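Side-chain contacts in TRAP dicarboxylate transporter-DctP subunit (PDB 4PE3), which probably captures a small, likely acidic solute in the periplasm and hands it to the membrane part of a TRAP transporter: residues S215-N220 against L283-A288; P235-L240 against H298-E303; D82-G87 against S246-K251; G143-G148 against Q250-L255; K132-E137 against A326-D331. All blocks are in the same frame, centred on the assembly; numbering follows the deposited sequence.

Contact 1 (S215-N220 against L283-A288); sequences SVFSVN and LEAVEA. With ZN (zinc ion), chain L; IMD (imidazole), chain C.
Phe217 and Ser218, in the first turn of helix 217-223, pack on Ala285 and Val286 in the last third of the long helix 257-291, a helix-on-helix contact within the solute-binding fold. The Phe217 ring is clamped at two places. Over one face sits Val286 CG2, 3.6 Å from the ring centroid and 15° off the normal, a CH-pi contact made by a single branch of the valine. At the ring's edge, in its plane, Ala285 CB comes 3.6 Å from Phe217 CD1. With CG anti to the backbone N (chi1 -164°), Phe217 reaches across to the long helix, and CE1 rests 3.5 Å from Val286 N. The ring of Tyr234 meets it edge-to-face.

Small residues suit the place where the two backbones come nearest: Ser218 CA lies 3.7 Å from Ala285 CB, and the single methyl of Ala285 lets the helices lie this close. Ser218 N also donates to Asp282 OD1, binding the start of the short helix to the long one. Beside this buried patch, an imidazole, probably from the crystallisation liquor, lies against Ser218 CB. Further along, both carboxylate oxygens of Glu287 bind a zinc ion. The imidazole N3 donates to Glu284 OE1 at 2.7 Å, nearly straight at 170°, while Glu284 OE2 forms a salt bridge with Arg281.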
# COMPACT_ATOMS: atom_id res chain seq x y z
N SER A 215 -3.67 9.99 -5.20
CA SER A 215 -4.05 9.32 -3.97
C SER A 215 -5.29 8.42 -4.15
O SER A 215 -5.61 8.03 -5.29
CB SER A 215 -4.29 10.37 -2.88
OG SER A 215 -4.52 9.82 -1.59
N VAL A 216 -5.96 8.07 -3.06
CA VAL A 216 -7.20 7.33 -3.11
C VAL A 216 -8.29 8.22 -3.69
O VAL A 216 -8.17 9.45 -3.68
CB VAL A 216 -7.57 6.80 -1.72
CG1 VAL A 216 -6.45 5.90 -1.21
CG2 VAL A 216 -7.84 7.93 -0.72
N PHE A 217 -9.34 7.60 -4.20
CA PHE A 217 -10.40 8.36 -4.88
C PHE A 217 -10.97 9.49 -4.04
O PHE A 217 -11.22 10.60 -4.55
CB PHE A 217 -11.53 7.45 -5.37
CG PHE A 217 -12.43 8.10 -6.39
CD1 PHE A 217 -13.48 8.94 -5.99
CD2 PHE A 217 -12.21 7.93 -7.74
CE1 PHE A 217 -14.30 9.54 -6.94
CE2 PHE A 217 -13.03 8.54 -8.69
CZ PHE A 217 -14.07 9.34 -8.29
N SER A 218 -11.19 9.23 -2.76
CA SER A 218 -11.80 10.25 -1.91
C SER A 218 -10.95 11.52 -1.84
O SER A 218 -11.49 12.63 -1.81
CB SER A 218 -12.10 9.70 -0.52
OG SER A 218 -10.91 9.22 0.07
N VAL A 219 -9.64 11.38 -1.78
CA VAL A 219 -8.72 12.50 -1.81
C VAL A 219 -8.70 13.13 -3.18
O VAL A 219 -8.75 14.36 -3.28
CB VAL A 219 -7.30 12.06 -1.37
CG1 VAL A 219 -6.27 13.15 -1.61
CG2 VAL A 219 -7.30 11.63 0.10
N ASN A 220 -8.61 12.31 -4.22
CA ASN A 220 -8.55 12.85 -5.58
C ASN A 220 -9.77 13.71 -5.84
O ASN A 220 -9.67 14.81 -6.45
CB ASN A 220 -8.47 11.73 -6.61
CG ASN A 220 -7.21 10.91 -6.51
OD1 ASN A 220 -6.29 11.24 -5.78
ND2 ASN A 220 -7.18 9.80 -7.27
N LEU A 283 -16.44 5.31 -1.92
CA LEU A 283 -17.78 5.17 -2.49
C LEU A 283 -18.55 6.47 -2.37
O LEU A 283 -19.27 6.86 -3.30
CB LEU A 283 -18.55 4.02 -1.84
CG LEU A 283 -17.98 2.62 -2.13
CD1 LEU A 283 -18.65 1.59 -1.25
CD2 LEU A 283 -18.14 2.24 -3.59
N GLU A 284 -18.43 7.16 -1.25
CA GLU A 284 -19.06 8.48 -1.09
C GLU A 284 -18.63 9.44 -2.19
O GLU A 284 -19.45 10.18 -2.76
CB GLU A 284 -18.67 9.09 0.27
CG GLU A 284 -19.32 8.44 1.49
CD GLU A 284 -18.76 8.90 2.82
OE1 GLU A 284 -17.74 9.63 2.84
OE2 GLU A 284 -19.33 8.49 3.86
N ALA A 285 -17.34 9.47 -2.43
CA ALA A 285 -16.76 10.37 -3.40
C ALA A 285 -17.15 9.98 -4.82
O ALA A 285 -17.42 10.85 -5.64
CB ALA A 285 -15.26 10.39 -3.22
N VAL A 286 -17.18 8.68 -5.13
CA VAL A 286 -17.56 8.24 -6.48
C VAL A 286 -19.01 8.62 -6.75
O VAL A 286 -19.36 9.07 -7.85
CB VAL A 286 -17.37 6.71 -6.67
CG1 VAL A 286 -17.96 6.26 -8.02
CG2 VAL A 286 -15.90 6.35 -6.58
N GLU A 287 -19.86 8.47 -5.75
CA GLU A 287 -21.27 8.78 -5.86
C GLU A 287 -21.43 10.27 -6.19
O GLU A 287 -22.21 10.64 -7.08
CB GLU A 287 -21.89 8.40 -4.52
CG GLU A 287 -23.31 8.79 -4.20
CD GLU A 287 -23.60 8.48 -2.71
OE1 GLU A 287 -23.20 9.28 -1.85
OE2 GLU A 287 -24.18 7.43 -2.38
N ALA A 288 -20.66 11.12 -5.51
CA ALA A 288 -20.68 12.55 -5.76
C ALA A 288 -20.18 12.87 -7.17
O ALA A 288 -20.76 13.69 -7.88
CB ALA A 288 -19.88 13.28 -4.71
ZN ZN L . -23.62 8.03 -0.36
N1 IMD C . -14.59 13.23 1.75
C2 IMD C . -15.59 12.69 2.49
N3 IMD C . -15.97 11.52 1.92
C4 IMD C . -15.21 11.31 0.83
C5 IMD C . -14.32 12.37 0.72
O HOH W 1 -22.80 9.55 0.77

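Contact 2 (P235-L240 against H298-E303); sequences PGFHSL and HDWSDE. With ZN (zinc ion), chain O.
Phe237 and Trp300 lie face to face, almost flat on each other, rather than in the T-shaped way in which aromatic rings so often meet: the Phe237 ring and the six-membered ring of the indole have centroids 3.9 Å apart and planes only 8° from parallel. Trp300 CH2 stands over the centre of the Phe237 ring, and Trp300 CZ3 comes 3.6 Å from Phe237 CG. Phe237 holds its CG between the backbone N and the carbonyl carbon (chi1 55°), which lays the ring on the indole. Trp300 suits the place because its NE1 can also donate to Leu163 O, fixing the rotation of the indole. Were Phe237 cut back to an alanine, one face of the indole would probably lose its stacking partner, and a gap would be likely to open beside Phe185.

The two segments are the loop that leads toward strand 243-248 and the turn that starts helix 302-320, where Ser301 is the N-cap. Arg305, one turn into that helix, ties them together, donating to the carbonyls of Pro235, Gly236 and Trp300 and to Asp299 OD1. Pro235, preceded by a cis peptide bond, places CD 3.5 Å from Asp299 OD1. The Asp299 carboxylate grips a zinc ion with both oxygens, unevenly, OD2 at 2.0 Å and OD1 at 2.4 Å, and three waters complete the ligands seen. Ser301 OG donates to Glu303 OE2 from above the carboxylate plane, and that same oxygen binds another zinc ion.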
# COMPACT_ATOMS: atom_id res chain seq x y z
N PRO A 235 -11.90 1.13 -9.46
CA PRO A 235 -10.70 1.08 -8.64
C PRO A 235 -9.45 1.31 -9.46
O PRO A 235 -9.43 1.04 -10.67
CB PRO A 235 -10.73 -0.35 -8.07
CG PRO A 235 -12.16 -0.67 -8.03
CD PRO A 235 -12.69 -0.10 -9.32
N GLY A 236 -8.43 1.88 -8.85
CA GLY A 236 -7.16 2.05 -9.53
C GLY A 236 -6.49 0.73 -9.88
O GLY A 236 -6.95 -0.36 -9.52
N PHE A 237 -5.36 0.84 -10.58
CA PHE A 237 -4.71 -0.33 -11.15
C PHE A 237 -3.21 -0.36 -10.89
O PHE A 237 -2.52 -1.19 -11.48
CB PHE A 237 -4.96 -0.41 -12.67
CG PHE A 237 -4.56 0.82 -13.41
CD1 PHE A 237 -3.26 1.01 -13.79
CD2 PHE A 237 -5.50 1.81 -13.70
CE1 PHE A 237 -2.87 2.14 -14.46
CE2 PHE A 237 -5.11 2.96 -14.34
CZ PHE A 237 -3.80 3.14 -14.71
N HIS A 238 -2.67 0.50 -10.02
CA HIS A 238 -1.23 0.55 -9.94
C HIS A 238 -0.55 0.74 -8.60
O HIS A 238 0.61 0.35 -8.47
CB HIS A 238 -0.67 1.55 -10.95
CG HIS A 238 -0.54 2.93 -10.40
ND1 HIS A 238 -1.61 3.80 -10.28
CD2 HIS A 238 0.53 3.58 -9.89
CE1 HIS A 238 -1.19 4.92 -9.72
NE2 HIS A 238 0.10 4.82 -9.49
N SER A 239 -1.19 1.33 -7.59
CA SER A 239 -0.50 1.65 -6.35
C SER A 239 -1.33 1.28 -5.12
O SER A 239 -2.42 1.82 -4.92
CB SER A 239 -0.15 3.13 -6.29
OG SER A 239 0.54 3.36 -5.06
N LEU A 240 -0.82 0.36 -4.31
CA LEU A 240 -1.52 -0.11 -3.13
C LEU A 240 -0.45 -0.37 -2.07
O LEU A 240 0.07 -1.49 -1.97
CB LEU A 240 -2.32 -1.38 -3.46
CG LEU A 240 -3.45 -1.75 -2.51
CD1 LEU A 240 -4.38 -2.81 -3.14
CD2 LEU A 240 -2.90 -2.25 -1.20
N HIS A 298 -14.11 5.11 -14.81
CA HIS A 298 -13.80 3.91 -15.58
C HIS A 298 -13.31 2.81 -14.66
O HIS A 298 -12.39 3.01 -13.88
CB HIS A 298 -12.69 4.20 -16.57
CG HIS A 298 -13.02 5.27 -17.56
ND1 HIS A 298 -13.31 4.97 -18.87
CD2 HIS A 298 -13.11 6.61 -17.45
CE1 HIS A 298 -13.56 6.08 -19.53
NE2 HIS A 298 -13.44 7.09 -18.69
N ASP A 299 -13.94 1.64 -14.75
CA ASP A 299 -13.50 0.44 -14.02
C ASP A 299 -12.90 -0.54 -15.03
O ASP A 299 -13.63 -1.20 -15.78
CB ASP A 299 -14.71 -0.18 -13.30
CG ASP A 299 -14.37 -1.45 -12.50
OD1 ASP A 299 -13.22 -1.82 -12.28
OD2 ASP A 299 -15.33 -2.12 -12.08
N TRP A 300 -11.57 -0.61 -15.10
CA TRP A 300 -10.93 -1.44 -16.11
C TRP A 300 -11.39 -2.89 -15.96
O TRP A 300 -11.56 -3.38 -14.86
CB TRP A 300 -9.41 -1.36 -15.99
CG TRP A 300 -8.77 -0.18 -16.61
CD1 TRP A 300 -9.40 0.93 -17.13
CD2 TRP A 300 -7.37 0.04 -16.81
NE1 TRP A 300 -8.47 1.80 -17.63
CE2 TRP A 300 -7.22 1.28 -17.44
CE3 TRP A 300 -6.23 -0.71 -16.51
CZ2 TRP A 300 -5.98 1.78 -17.81
CZ3 TRP A 300 -5.01 -0.20 -16.84
CH2 TRP A 300 -4.89 1.04 -17.49
N SER A 301 -11.60 -3.57 -17.09
CA SER A 301 -11.96 -4.97 -17.03
C SER A 301 -10.87 -5.82 -16.40
O SER A 301 -9.70 -5.45 -16.34
CB SER A 301 -12.23 -5.50 -18.43
OG SER A 301 -11.05 -5.43 -19.20
N ASP A 302 -11.25 -7.00 -15.95
CA ASP A 302 -10.27 -7.96 -15.46
C ASP A 302 -9.16 -8.23 -16.49
O ASP A 302 -7.99 -8.37 -16.12
CB ASP A 302 -10.94 -9.28 -15.09
CG ASP A 302 -11.81 -9.17 -13.86
OD1 ASP A 302 -11.75 -8.12 -13.18
OD2 ASP A 302 -12.53 -10.14 -13.56
N GLU A 303 -9.55 -8.37 -17.75
CA GLU A 303 -8.58 -8.61 -18.83
C GLU A 303 -7.58 -7.47 -18.99
O GLU A 303 -6.40 -7.69 -19.19
CB GLU A 303 -9.28 -8.88 -20.17
CG GLU A 303 -10.56 -8.06 -20.45
CD GLU A 303 -10.41 -7.03 -21.59
OE1 GLU A 303 -9.36 -6.99 -22.26
OE2 GLU A 303 -11.36 -6.25 -21.83
ZN ZN O . -14.42 -3.69 -11.26
O HOH W 2 -12.40 -3.84 -10.89
O HOH W 3 -14.89 -2.80 -9.37
O HOH W 4 -14.84 -4.88 -12.88

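Contact 3 (D82-G87 against S246-K251); sequences DAIQAG and SMNKQK
Ile84 and Asn248 join two helix ends: Gly87 closes helix 80-86 in a Schellman motif, and Asn248 is the N-cap of helix 249-253 where strand 243-248 runs out. On the tight side a methyl group meets the strand backbone. Ile84 CG2 lies 3.2 Å from Asn248 N, with Asn248 CB at 3.7 Å; a branched residue suits this place because CG2, anti to the backbone N, drives straight at the strand while CG1 takes another direction.

The amide of Asn248 works both ways. ND2 donates to Ile84 O at 2.8 Å (163°), approaching from 38° above the carbonyl plane, while Gly87 N reaches the same oxygen from the opposite face, so that two donors hold one carbonyl at the helix end. OD1 accepts from Lys251 N at 2.8 Å, on an in-plane lone pair, as a capping bond. An aspartate in its place could still cap but would probably leave Ile84 O without its side-chain donor and set a negative charge against that carbonyl.

The looser side lies toward exposed Gln85, whose CB points away from the strand. There a water bridges the gap, donating to Gln85 O at 2.8 Å and accepting from Asn248 ND2 at 3.0 Å.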
# COMPACT_ATOMS: atom_id res chain seq x y z
N ASP A 82 15.62 -0.63 13.98
CA ASP A 82 16.72 -0.56 14.93
C ASP A 82 16.20 -0.33 16.37
O ASP A 82 16.62 -1.00 17.33
CB ASP A 82 17.66 0.57 14.51
CG ASP A 82 18.32 0.30 13.14
OD1 ASP A 82 18.55 -0.88 12.82
OD2 ASP A 82 18.61 1.26 12.39
N ALA A 83 15.29 0.62 16.51
CA ALA A 83 14.78 1.01 17.82
C ALA A 83 14.02 -0.14 18.47
O ALA A 83 14.06 -0.33 19.69
CB ALA A 83 13.88 2.22 17.69
N ILE A 84 13.31 -0.90 17.65
CA ILE A 84 12.54 -2.05 18.11
C ILE A 84 13.47 -3.13 18.66
O ILE A 84 13.28 -3.63 19.76
CB ILE A 84 11.67 -2.62 16.98
CG1 ILE A 84 10.49 -1.67 16.71
CG2 ILE A 84 11.12 -4.00 17.35
CD1 ILE A 84 9.87 -1.87 15.34
N GLN A 85 14.47 -3.52 17.89
CA GLN A 85 15.34 -4.59 18.35
C GLN A 85 16.15 -4.16 19.58
O GLN A 85 16.53 -5.00 20.41
CB GLN A 85 16.29 -5.06 17.26
CG GLN A 85 16.99 -6.37 17.65
CD GLN A 85 18.12 -6.75 16.72
OE1 GLN A 85 18.92 -7.64 17.03
NE2 GLN A 85 18.19 -6.11 15.55
N ALA A 86 16.42 -2.87 19.70
CA ALA A 86 17.18 -2.34 20.84
C ALA A 86 16.33 -2.19 22.11
O ALA A 86 16.88 -2.08 23.22
CB ALA A 86 17.79 -1.00 20.49
N GLY A 87 15.02 -2.16 21.97
CA GLY A 87 14.14 -2.05 23.13
C GLY A 87 13.71 -0.63 23.41
O GLY A 87 13.06 -0.36 24.43
N SER A 246 4.44 -4.73 13.02
CA SER A 246 5.53 -5.62 13.42
C SER A 246 6.06 -5.22 14.79
O SER A 246 5.91 -4.06 15.19
CB SER A 246 6.66 -5.52 12.42
OG SER A 246 6.20 -5.79 11.10
N MSE A 247 6.70 -6.15 15.49
CA MSE A 247 7.18 -5.85 16.83
C MSE A 247 8.45 -6.61 17.13
O MSE A 247 8.89 -7.48 16.35
CB MSE A 247 6.11 -6.15 17.87
CG MSE A 247 5.90 -7.61 18.23
SE MSE A 247 4.74 -7.81 19.79
CE MSE A 247 6.01 -7.15 21.10
N ASN A 248 9.04 -6.30 18.27
CA ASN A 248 10.25 -6.93 18.71
C ASN A 248 10.05 -8.43 18.77
O ASN A 248 9.13 -8.91 19.41
CB ASN A 248 10.60 -6.41 20.10
CG ASN A 248 11.86 -7.06 20.66
OD1 ASN A 248 11.86 -8.20 21.11
ND2 ASN A 248 12.95 -6.34 20.56
N LYS A 249 10.90 -9.19 18.10
CA LYS A 249 10.66 -10.62 17.98
C LYS A 249 10.90 -11.39 19.28
O LYS A 249 10.15 -12.30 19.61
CB LYS A 249 11.52 -11.21 16.89
CG LYS A 249 11.24 -12.70 16.66
CD LYS A 249 11.87 -13.20 15.43
CE LYS A 249 11.72 -14.67 15.35
NZ LYS A 249 10.32 -15.11 15.46
N GLN A 250 11.89 -10.97 20.06
CA GLN A 250 12.11 -11.57 21.39
C GLN A 250 10.89 -11.40 22.28
O GLN A 250 10.46 -12.34 22.95
CB GLN A 250 13.36 -10.98 22.04
CG GLN A 250 14.63 -11.56 21.46
CD GLN A 250 15.89 -10.94 22.02
OE1 GLN A 250 15.85 -10.20 23.00
NE2 GLN A 250 17.02 -11.24 21.39
N LYS A 251 10.28 -10.21 22.25
CA LYS A 251 9.12 -9.98 23.10
C LYS A 251 7.93 -10.76 22.59
O LYS A 251 7.16 -11.31 23.37
CB LYS A 251 8.81 -8.49 23.23
CG LYS A 251 9.87 -7.73 24.01
CD LYS A 251 9.56 -6.24 24.14
CE LYS A 251 10.70 -5.53 24.88
NZ LYS A 251 10.90 -6.05 26.24
O HOH W 5 15.61 -7.67 20.55

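Contact 4 (G143-G148 against Q250-L255); sequences GLQFIG and QKWDAL
Gln145 and Trp252 make the main contact, a CH-pi one. Gln145 CG lies over the face of the five-membered ring, 3.5 Å from its centroid and 14° off the normal, and reaches its nearest ring atom at CD1, 3.4 Å away. The glutamine chain bends at chi2 (69°), which turns its amide to lie within 7° of the indole plane, so CG and CD both rest on the ring.

The apolar part is slighter: Ile147 CG1 is 4.0 Å from Trp252 CZ3. Ile147 belongs to a classic beta bulge of the edge strand 144-150, where it and Gly148 both face Val245.

Water supplies the polar link. It donates to Gly143 O at 2.9 Å and accepts from Gln250 N at 2.8 Å, joining the Schellman turn before the strand to the first turn of helix 249-253.

Glutamine suits the position by its two natures: its methylenes serve the indole, while OE1 accepts from Lys249 NZ, which is likely to steady the amide above the ring.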
# COMPACT_ATOMS: atom_id res chain seq x y z
N GLY A 143 15.48 -8.53 13.89
CA GLY A 143 14.94 -8.68 15.24
C GLY A 143 13.47 -8.36 15.36
O GLY A 143 13.00 -8.12 16.49
N LEU A 144 12.76 -8.35 14.23
CA LEU A 144 11.32 -8.05 14.21
C LEU A 144 10.49 -9.27 13.83
O LEU A 144 10.94 -10.13 13.06
CB LEU A 144 11.01 -6.94 13.21
CG LEU A 144 11.22 -5.50 13.63
CD1 LEU A 144 12.60 -5.19 14.09
CD2 LEU A 144 10.85 -4.60 12.46
N GLN A 145 9.29 -9.36 14.38
CA GLN A 145 8.28 -10.29 13.96
C GLN A 145 7.20 -9.51 13.22
O GLN A 145 6.71 -8.50 13.73
CB GLN A 145 7.65 -10.98 15.15
CG GLN A 145 6.63 -12.01 14.74
CD GLN A 145 7.27 -13.21 14.07
OE1 GLN A 145 8.50 -13.40 14.12
NE2 GLN A 145 6.44 -14.04 13.44
N PHE A 146 6.85 -9.94 12.01
CA PHE A 146 5.73 -9.36 11.23
C PHE A 146 4.43 -9.93 11.77
O PHE A 146 4.26 -11.14 11.79
CB PHE A 146 5.90 -9.69 9.74
CG PHE A 146 4.75 -9.26 8.88
CD1 PHE A 146 4.58 -7.93 8.57
CD2 PHE A 146 3.86 -10.18 8.37
CE1 PHE A 146 3.53 -7.52 7.77
CE2 PHE A 146 2.81 -9.77 7.56
CZ PHE A 146 2.65 -8.45 7.27
N ILE A 147 3.56 -9.08 12.29
CA ILE A 147 2.28 -9.51 12.83
C ILE A 147 1.21 -9.57 11.73
O ILE A 147 0.56 -10.60 11.56
CB ILE A 147 1.80 -8.59 13.96
CG1 ILE A 147 2.81 -8.63 15.10
CG2 ILE A 147 0.42 -9.02 14.47
CD1 ILE A 147 2.67 -7.48 16.08
N GLY A 148 1.03 -8.48 10.99
CA GLY A 148 0.08 -8.48 9.91
C GLY A 148 0.12 -7.21 9.10
O GLY A 148 0.84 -6.26 9.41
N GLN A 250 11.89 -10.97 20.06
CA GLN A 250 12.11 -11.57 21.39
C GLN A 250 10.89 -11.40 22.28
O GLN A 250 10.46 -12.34 22.95
CB GLN A 250 13.36 -10.98 22.04
CG GLN A 250 14.63 -11.56 21.46
CD GLN A 250 15.89 -10.94 22.02
OE1 GLN A 250 15.85 -10.20 23.00
NE2 GLN A 250 17.02 -11.24 21.39
N LYS A 251 10.28 -10.21 22.25
CA LYS A 251 9.12 -9.98 23.10
C LYS A 251 7.93 -10.76 22.59
O LYS A 251 7.16 -11.31 23.37
CB LYS A 251 8.81 -8.49 23.23
CG LYS A 251 9.87 -7.73 24.01
CD LYS A 251 9.56 -6.24 24.14
CE LYS A 251 10.70 -5.53 24.88
NZ LYS A 251 10.90 -6.05 26.24
N TRP A 252 7.78 -10.81 21.27
CA TRP A 252 6.73 -11.60 20.65
C TRP A 252 6.87 -13.07 21.05
O TRP A 252 5.91 -13.70 21.50
CB TRP A 252 6.81 -11.45 19.12
CG TRP A 252 5.94 -12.40 18.35
CD1 TRP A 252 6.31 -13.59 17.77
CD2 TRP A 252 4.55 -12.24 18.08
NE1 TRP A 252 5.23 -14.17 17.15
CE2 TRP A 252 4.14 -13.35 17.32
CE3 TRP A 252 3.61 -11.26 18.40
CZ2 TRP A 252 2.82 -13.52 16.89
CZ3 TRP A 252 2.30 -11.42 17.96
CH2 TRP A 252 1.93 -12.54 17.22
N ASP A 253 8.07 -13.60 20.88
CA ASP A 253 8.32 -15.02 21.17
C ASP A 253 8.11 -15.41 22.64
O ASP A 253 7.94 -16.60 22.94
CB ASP A 253 9.73 -15.40 20.74
CG ASP A 253 9.89 -15.53 19.22
OD1 ASP A 253 8.89 -15.64 18.46
OD2 ASP A 253 11.07 -15.55 18.78
N ALA A 254 8.12 -14.44 23.55
CA ALA A 254 7.92 -14.69 24.98
C ALA A 254 6.44 -14.75 25.36
O ALA A 254 6.11 -15.14 26.48
CB ALA A 254 8.61 -13.60 25.79
N LEU A 255 5.56 -14.33 24.46
CA LEU A 255 4.12 -14.37 24.76
C LEU A 255 3.58 -15.81 24.64
O LEU A 255 4.15 -16.63 23.93
CB LEU A 255 3.35 -13.43 23.81
CG LEU A 255 3.66 -11.93 23.95
CD1 LEU A 255 3.07 -11.13 22.78
CD2 LEU A 255 3.14 -11.39 25.27
O HOH W 6 13.97 -9.44 18.94

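Contact 5 (K132-E137 against A326-D331); sequences KELMNE and AQKVYD
Of the flat groups, the Glu137 carboxylate faces Lys328 across the contact, OE1 toward NZ, while the Tyr330 ring has Asp331 OD1 in plane at its edge. The contact belongs to an antiparallel helix pair: helix 131-139 runs against the C-terminal helix 324-339, the short segments 10.7 Å apart at 173°. Glu137 and Lys328 reach for each other from opposite directions, both with CG anti to the backbone N, and are placed to form a salt bridge. The modelled separation is too short to be real, so the exact positions of the charged ends are doubtful.

Asp331 OD1 also accepts from Gln327 NE2 at 2.8 Å, from above the carboxylate plane, one turn apart on the same helix. A salt bridge within helix 131-139 joins Lys132 NZ to Glu133 OE2.

Apart from the charged pair, the contact is apolar. Leucine suits the centre because its two methyls serve two partners: Leu134 CD2 rests 3.8 Å from Lys328 CG, on the aliphatic part of the lysine. Ile109 of helix 104-110 touches both Leu134 and Val329 from a third helix. Leu134 CD1 lies 3.9 Å from Val329 CA and 4.2 Å from Val329 CG2.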
# COMPACT_ATOMS: atom_id res chain seq x y z
N LYS A 132 3.33 -13.23 4.10
CA LYS A 132 3.71 -13.08 5.49
C LYS A 132 5.03 -13.79 5.79
O LYS A 132 5.83 -13.30 6.60
CB LYS A 132 2.60 -13.55 6.44
CG LYS A 132 2.27 -15.00 6.42
CD LYS A 132 1.02 -15.22 7.28
CE LYS A 132 0.84 -16.69 7.64
NZ LYS A 132 0.66 -17.58 6.46
N GLU A 133 5.25 -14.94 5.15
CA GLU A 133 6.50 -15.65 5.34
C GLU A 133 7.67 -14.87 4.75
O GLU A 133 8.76 -14.83 5.32
CB GLU A 133 6.40 -17.03 4.67
CG GLU A 133 5.45 -17.98 5.39
CD GLU A 133 3.96 -17.74 5.11
OE1 GLU A 133 3.60 -16.99 4.17
OE2 GLU A 133 3.13 -18.29 5.85
N LEU A 134 7.44 -14.24 3.61
CA LEU A 134 8.42 -13.36 3.01
C LEU A 134 8.74 -12.21 3.98
O LEU A 134 9.90 -11.88 4.20
CB LEU A 134 7.92 -12.80 1.68
CG LEU A 134 7.76 -13.74 0.49
CD1 LEU A 134 7.08 -12.99 -0.66
CD2 LEU A 134 9.11 -14.25 0.08
N MSE A 135 7.71 -11.62 4.57
CA MSE A 135 7.93 -10.48 5.48
C MSE A 135 8.78 -10.89 6.68
O MSE A 135 9.73 -10.21 7.05
CB MSE A 135 6.62 -9.92 5.97
CG MSE A 135 5.91 -9.04 4.95
SE MSE A 135 6.94 -7.46 4.35
CE MSE A 135 7.10 -6.60 6.08
N ASN A 136 8.51 -12.06 7.24
CA ASN A 136 9.33 -12.54 8.31
C ASN A 136 10.75 -12.92 7.88
O ASN A 136 11.68 -12.70 8.63
CB ASN A 136 8.65 -13.68 9.06
CG ASN A 136 7.61 -13.14 10.04
OD1 ASN A 136 7.93 -12.31 10.90
ND2 ASN A 136 6.37 -13.59 9.91
N GLU A 137 10.91 -13.45 6.67
CA GLU A 137 12.25 -13.71 6.17
C GLU A 137 13.01 -12.41 6.02
O GLU A 137 14.22 -12.36 6.21
CB GLU A 137 12.22 -14.44 4.82
CG GLU A 137 13.62 -14.91 4.40
CD GLU A 137 13.65 -15.74 3.12
OE1 GLU A 137 12.57 -16.04 2.58
OE2 GLU A 137 14.77 -16.09 2.68
N ALA A 326 14.75 -10.17 -3.43
CA ALA A 326 13.84 -9.58 -4.41
C ALA A 326 13.36 -10.64 -5.39
O ALA A 326 12.18 -10.67 -5.75
CB ALA A 326 14.50 -8.42 -5.14
N GLN A 327 14.25 -11.54 -5.79
CA GLN A 327 13.86 -12.63 -6.66
C GLN A 327 12.84 -13.55 -5.98
O GLN A 327 11.88 -14.00 -6.60
CB GLN A 327 15.08 -13.43 -7.09
CG GLN A 327 14.75 -14.58 -8.01
CD GLN A 327 14.34 -14.12 -9.39
OE1 GLN A 327 15.03 -13.34 -10.04
NE2 GLN A 327 13.18 -14.60 -9.85
N LYS A 328 13.03 -13.79 -4.69
CA LYS A 328 12.09 -14.61 -3.94
C LYS A 328 10.72 -13.93 -3.83
O LYS A 328 9.69 -14.59 -3.94
CB LYS A 328 12.64 -14.90 -2.55
CG LYS A 328 11.90 -16.00 -1.82
CD LYS A 328 12.77 -16.62 -0.73
CE LYS A 328 12.11 -17.80 -0.06
NZ LYS A 328 12.51 -17.92 1.37
N VAL A 329 10.70 -12.63 -3.56
CA VAL A 329 9.44 -11.88 -3.58
C VAL A 329 8.77 -12.01 -4.96
O VAL A 329 7.59 -12.35 -5.07
CB VAL A 329 9.65 -10.40 -3.22
CG1 VAL A 329 8.37 -9.60 -3.51
CG2 VAL A 329 10.08 -10.25 -1.75
N TYR A 330 9.54 -11.74 -6.01
CA TYR A 330 9.03 -11.86 -7.39
C TYR A 330 8.46 -13.24 -7.66
O TYR A 330 7.35 -13.36 -8.17
CB TYR A 330 10.14 -11.55 -8.38
CG TYR A 330 9.75 -11.80 -9.82
CD1 TYR A 330 9.94 -13.05 -10.39
CD2 TYR A 330 9.19 -10.80 -10.61
CE1 TYR A 330 9.59 -13.31 -11.73
CE2 TYR A 330 8.84 -11.05 -11.93
CZ TYR A 330 9.04 -12.29 -12.48
OH TYR A 330 8.70 -12.49 -13.79
N ASP A 331 9.18 -14.29 -7.29
CA ASP A 331 8.73 -15.65 -7.59
C ASP A 331 7.43 -15.95 -6.87
O ASP A 331 6.49 -16.51 -7.44
CB ASP A 331 9.76 -16.70 -7.18
CG ASP A 331 10.99 -16.69 -8.06
OD1 ASP A 331 10.94 -16.12 -9.15
OD2 ASP A 331 12.01 -17.26 -7.63

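Contacts 3 and 4 form one unit, their centres about 7 Å apart: both use helix 249-253, and their strands are neighbours in the five-stranded sheet, joined by Met247 O and Gln145 N at 2.7 Å. Contact 5 continues from it, since Asn136 OD1 lies 2.8 Å from Phe146 N. Contacts 1 and 2, with centres about 15 Å apart, lie on the other side of the chain's centre from contacts 3 and 4, some 35 to 37 Å away between centres. Contacts 1 and 2 both border the zinc site of Glu155, Asp213 and Tyr214: segment 215-220 follows Tyr214 in the chain, and His238 NE2 hydrogen-bonds Asp213 OD2. No transported solute is bound.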